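MccB protein (Escherichia coli, PDB 6OM4) adenylates the C-terminus of a short precursor peptide with ATP, building the phosphoramidate-linked nucleotide of the Trojan-horse antibiotic microcin C7. Local coordinates at residues 1-13 against 69-81. Sequence-based numbering, arbitrary orientation.
Unlike the reference sequence in segment 69-81: S81 (reference Gly).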
# COMPACT_ATOMS: atom_id res chain seq x y z
N MET A 1 -4.54 30.19 -12.35
CA MET A 1 -4.27 30.97 -11.15
C MET A 1 -5.50 31.06 -10.22
O MET A 1 -5.45 31.81 -9.30
CB MET A 1 -3.84 32.39 -11.52
CG MET A 1 -4.87 33.25 -12.22
SD MET A 1 -4.00 34.84 -12.50
CE MET A 1 -4.22 35.05 -14.27
N ASP A 2 -6.56 30.26 -10.46
CA ASP A 2 -7.63 30.07 -9.49
C ASP A 2 -7.24 28.92 -8.56
O ASP A 2 -6.72 27.87 -9.00
CB ASP A 2 -8.98 29.71 -10.15
CG ASP A 2 -9.68 30.88 -10.82
OD1 ASP A 2 -9.32 32.03 -10.56
OD2 ASP A 2 -10.58 30.61 -11.62
N TYR A 3 -7.51 29.13 -7.26
CA TYR A 3 -7.32 28.18 -6.20
C TYR A 3 -8.67 27.86 -5.55
O TYR A 3 -9.60 28.70 -5.57
CB TYR A 3 -6.36 28.74 -5.15
CG TYR A 3 -4.94 28.78 -5.65
CD1 TYR A 3 -4.15 27.65 -5.61
CD2 TYR A 3 -4.43 29.95 -6.18
CE1 TYR A 3 -2.83 27.70 -6.05
CE2 TYR A 3 -3.13 30.00 -6.63
CZ TYR A 3 -2.34 28.87 -6.59
OH TYR A 3 -1.05 28.93 -7.01
N ILE A 4 -8.75 26.68 -4.91
CA ILE A 4 -9.94 26.25 -4.20
C ILE A 4 -9.52 25.55 -2.90
O ILE A 4 -8.47 24.90 -2.85
CB ILE A 4 -10.83 25.34 -5.08
CG1 ILE A 4 -12.19 25.09 -4.44
CG2 ILE A 4 -10.16 24.03 -5.47
CD1 ILE A 4 -13.23 24.61 -5.44
N LEU A 5 -10.34 25.72 -1.86
CA LEU A 5 -10.15 25.03 -0.59
C LEU A 5 -10.55 23.57 -0.77
O LEU A 5 -11.63 23.27 -1.24
CB LEU A 5 -10.97 25.69 0.51
CG LEU A 5 -10.65 25.23 1.95
CD1 LEU A 5 -9.30 25.72 2.40
CD2 LEU A 5 -11.68 25.75 2.92
N GLY A 6 -9.62 22.65 -0.45
CA GLY A 6 -9.94 21.23 -0.47
C GLY A 6 -11.07 20.89 0.50
O GLY A 6 -11.21 21.51 1.57
N ARG A 7 -11.88 19.88 0.15
CA ARG A 7 -13.03 19.51 0.96
C ARG A 7 -12.54 18.80 2.24
O ARG A 7 -13.30 18.64 3.19
CB ARG A 7 -14.00 18.61 0.18
CG ARG A 7 -14.62 19.27 -1.04
CD ARG A 7 -15.72 20.26 -0.73
NE ARG A 7 -16.83 19.71 0.06
CZ ARG A 7 -17.98 19.25 -0.42
NH1 ARG A 7 -18.25 19.33 -1.72
NH2 ARG A 7 -18.83 18.65 0.40
N TYR A 8 -11.25 18.45 2.27
CA TYR A 8 -10.62 17.65 3.36
C TYR A 8 -10.05 18.57 4.43
O TYR A 8 -9.41 18.10 5.40
CB TYR A 8 -9.58 16.66 2.82
CG TYR A 8 -8.64 17.29 1.83
CD1 TYR A 8 -7.55 18.01 2.25
CD2 TYR A 8 -8.94 17.26 0.48
CE1 TYR A 8 -6.73 18.68 1.37
CE2 TYR A 8 -8.12 17.89 -0.43
CZ TYR A 8 -7.03 18.61 0.01
OH TYR A 8 -6.25 19.22 -0.92
N VAL A 9 -10.31 19.87 4.32
CA VAL A 9 -9.94 20.84 5.34
C VAL A 9 -11.05 20.91 6.39
O VAL A 9 -12.22 21.03 6.08
CB VAL A 9 -9.64 22.21 4.72
CG1 VAL A 9 -9.22 23.25 5.76
CG2 VAL A 9 -8.56 22.04 3.67
N LYS A 10 -10.62 20.87 7.65
CA LYS A 10 -11.49 21.08 8.80
C LYS A 10 -10.77 22.02 9.76
O LYS A 10 -9.53 22.14 9.70
CB LYS A 10 -11.82 19.74 9.47
CG LYS A 10 -10.59 18.99 9.98
CD LYS A 10 -10.90 17.57 10.36
CE LYS A 10 -12.00 17.47 11.39
NZ LYS A 10 -11.92 16.18 12.11
N ILE A 11 -11.53 22.60 10.68
CA ILE A 11 -11.01 23.66 11.57
C ILE A 11 -11.55 23.44 12.98
O ILE A 11 -12.74 23.12 13.11
CB ILE A 11 -11.39 25.06 11.05
CG1 ILE A 11 -10.96 25.36 9.61
CG2 ILE A 11 -10.90 26.13 12.02
CD1 ILE A 11 -9.48 25.41 9.41
N ALA A 12 -10.70 23.62 14.00
CA ALA A 12 -11.18 23.47 15.38
C ALA A 12 -10.39 24.43 16.27
O ALA A 12 -9.22 24.66 16.02
CB ALA A 12 -11.02 22.03 15.86
N ARG A 13 -11.04 24.89 17.35
CA ARG A 13 -10.32 25.50 18.45
C ARG A 13 -9.60 24.39 19.24
O ARG A 13 -10.10 23.27 19.37
CB ARG A 13 -11.33 26.27 19.31
CG ARG A 13 -10.70 27.13 20.40
CD ARG A 13 -10.15 28.42 19.82
NE ARG A 13 -9.94 29.40 20.89
CZ ARG A 13 -9.03 29.27 21.85
NH1 ARG A 13 -7.98 28.47 21.69
NH2 ARG A 13 -9.22 29.91 22.99
N PHE A 69 -1.95 32.61 3.03
CA PHE A 69 -2.08 31.91 1.78
C PHE A 69 -0.93 30.89 1.60
O PHE A 69 -1.15 29.77 1.18
CB PHE A 69 -2.16 32.95 0.66
CG PHE A 69 -2.29 32.37 -0.72
CD1 PHE A 69 -3.52 32.04 -1.24
CD2 PHE A 69 -1.16 32.19 -1.50
CE1 PHE A 69 -3.62 31.52 -2.52
CE2 PHE A 69 -1.27 31.69 -2.78
CZ PHE A 69 -2.50 31.31 -3.26
N ARG A 70 0.32 31.31 1.90
CA ARG A 70 1.51 30.43 1.84
C ARG A 70 1.30 29.20 2.75
O ARG A 70 1.59 28.06 2.37
CB ARG A 70 2.78 31.20 2.23
CG ARG A 70 4.10 30.43 2.17
CD ARG A 70 4.59 29.84 3.49
NE ARG A 70 4.49 30.81 4.55
CZ ARG A 70 4.18 30.58 5.81
NH1 ARG A 70 4.31 31.56 6.67
NH2 ARG A 70 3.73 29.41 6.21
N PHE A 71 0.80 29.45 3.94
CA PHE A 71 0.52 28.41 4.92
C PHE A 71 -0.49 27.39 4.36
O PHE A 71 -0.28 26.18 4.46
CB PHE A 71 0.02 29.05 6.22
CG PHE A 71 -0.55 28.10 7.24
CD1 PHE A 71 -1.84 27.63 7.13
CD2 PHE A 71 0.22 27.70 8.32
CE1 PHE A 71 -2.36 26.72 8.04
CE2 PHE A 71 -0.31 26.83 9.27
CZ PHE A 71 -1.59 26.35 9.13
N LEU A 72 -1.61 27.88 3.83
CA LEU A 72 -2.63 26.98 3.26
C LEU A 72 -2.08 26.20 2.05
O LEU A 72 -2.36 25.02 1.88
CB LEU A 72 -3.86 27.81 2.90
CG LEU A 72 -4.62 28.35 4.11
CD1 LEU A 72 -5.64 29.40 3.68
CD2 LEU A 72 -5.34 27.22 4.80
N LYS A 73 -1.31 26.86 1.19
CA LYS A 73 -0.73 26.25 0.02
C LYS A 73 0.28 25.15 0.37
O LYS A 73 0.30 24.09 -0.28
CB LYS A 73 0.03 27.29 -0.81
CG LYS A 73 -0.78 28.18 -1.72
CD LYS A 73 0.14 28.90 -2.72
CE LYS A 73 0.16 28.27 -4.09
NZ LYS A 73 0.16 26.79 -4.00
N GLU A 74 1.20 25.43 1.31
CA GLU A 74 2.31 24.51 1.56
C GLU A 74 1.81 23.23 2.23
O GLU A 74 2.52 22.23 2.24
CB GLU A 74 3.41 25.22 2.35
CG GLU A 74 3.08 25.40 3.82
CD GLU A 74 4.06 26.27 4.60
OE1 GLU A 74 5.05 26.74 3.99
OE2 GLU A 74 3.80 26.53 5.82
N ASN A 75 0.60 23.26 2.78
CA ASN A 75 -0.04 22.07 3.35
C ASN A 75 -1.05 21.43 2.37
O ASN A 75 -1.72 20.48 2.75
CB ASN A 75 -0.67 22.42 4.69
CG ASN A 75 0.38 22.73 5.73
OD1 ASN A 75 1.09 21.83 6.17
ND2 ASN A 75 0.47 23.97 6.13
N PHE A 76 -1.18 21.96 1.14
CA PHE A 76 -2.18 21.49 0.14
C PHE A 76 -3.61 21.63 0.67
O PHE A 76 -4.54 20.95 0.18
CB PHE A 76 -1.85 20.08 -0.37
CG PHE A 76 -0.38 19.95 -0.69
CD1 PHE A 76 0.18 20.74 -1.67
CD2 PHE A 76 0.41 19.10 0.03
CE1 PHE A 76 1.54 20.68 -1.92
CE2 PHE A 76 1.76 18.99 -0.26
CZ PHE A 76 2.32 19.81 -1.21
N PHE A 77 -3.85 22.62 1.55
CA PHE A 77 -5.20 22.94 2.01
C PHE A 77 -5.96 23.73 0.94
O PHE A 77 -7.18 23.59 0.79
CB PHE A 77 -5.14 23.68 3.33
CG PHE A 77 -4.54 22.91 4.48
CD1 PHE A 77 -4.55 21.53 4.53
CD2 PHE A 77 -4.05 23.61 5.57
CE1 PHE A 77 -4.05 20.85 5.63
CE2 PHE A 77 -3.54 22.93 6.67
CZ PHE A 77 -3.55 21.55 6.71
N ILE A 78 -5.23 24.58 0.23
CA ILE A 78 -5.76 25.14 -1.02
C ILE A 78 -4.97 24.53 -2.17
O ILE A 78 -3.74 24.30 -2.05
CB ILE A 78 -5.77 26.69 -1.04
CG1 ILE A 78 -4.39 27.29 -0.91
CG2 ILE A 78 -6.74 27.27 -0.01
CD1 ILE A 78 -4.38 28.77 -1.18
N ILE A 79 -5.69 24.20 -3.25
CA ILE A 79 -5.12 23.51 -4.39
C ILE A 79 -5.57 24.22 -5.65
O ILE A 79 -6.54 24.97 -5.64
CB ILE A 79 -5.54 22.03 -4.43
CG1 ILE A 79 -7.05 21.89 -4.52
CG2 ILE A 79 -4.92 21.29 -3.24
CD1 ILE A 79 -7.53 20.47 -4.62
N PRO A 80 -4.86 24.01 -6.78
CA PRO A 80 -5.32 24.54 -8.04
C PRO A 80 -6.76 24.10 -8.31
O PRO A 80 -7.07 22.93 -8.17
CB PRO A 80 -4.35 23.96 -9.06
CG PRO A 80 -3.11 23.79 -8.26
CD PRO A 80 -3.59 23.30 -6.91
N SER A 81 -7.59 25.03 -8.77
CA SER A 81 -8.95 24.76 -9.14
C SER A 81 -9.01 23.66 -10.22
O SER A 81 -9.94 22.82 -10.22
CB SER A 81 -9.63 26.01 -9.62
OG SER A 81 -10.93 25.71 -10.09
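Y3 crosses from strand 2-5 to the end of helix 62-74. Y3 CB lies 3.8 Å from I79 O, and Y3 CD1 reaches the same carbonyl; Y3 CD2 and Y3 CE2 meet F69 CZ, the latter at 3.7 Å. The edge of F69 thus points at the face of Y3 in a T-shaped pair, planes at 83°. K73 CE approaches Y3 CE1 and Y3 CZ, both at 3.6 Å, and at the tip Y3 OH touches K73 CE at 3.2 Å; the bent K73 chain crosses the tyrosine side chain at about a right angle. Chi1 -72° sets Y3 CG beside the backbone N, turning the ring toward F69 and K73. Next in the strand, I4 and I79 exchange two backbone hydrogen bonds, I4 CG2 lying against I79 CG1, and G6 N and S81 N continue the pairing to F77 O and D2 O. After the helix closes in a Schellman motif at F76, Y8 OH donates to F76 O at 2.7 Å, nearly in line with the carbonyl. Strand 2-5 is central in a three-stranded antiparallel sheet, its other edge paired with 49-50. Main-chain bonds thus set the register, while Y3, through F69 and K73, ties the sheet to the helix.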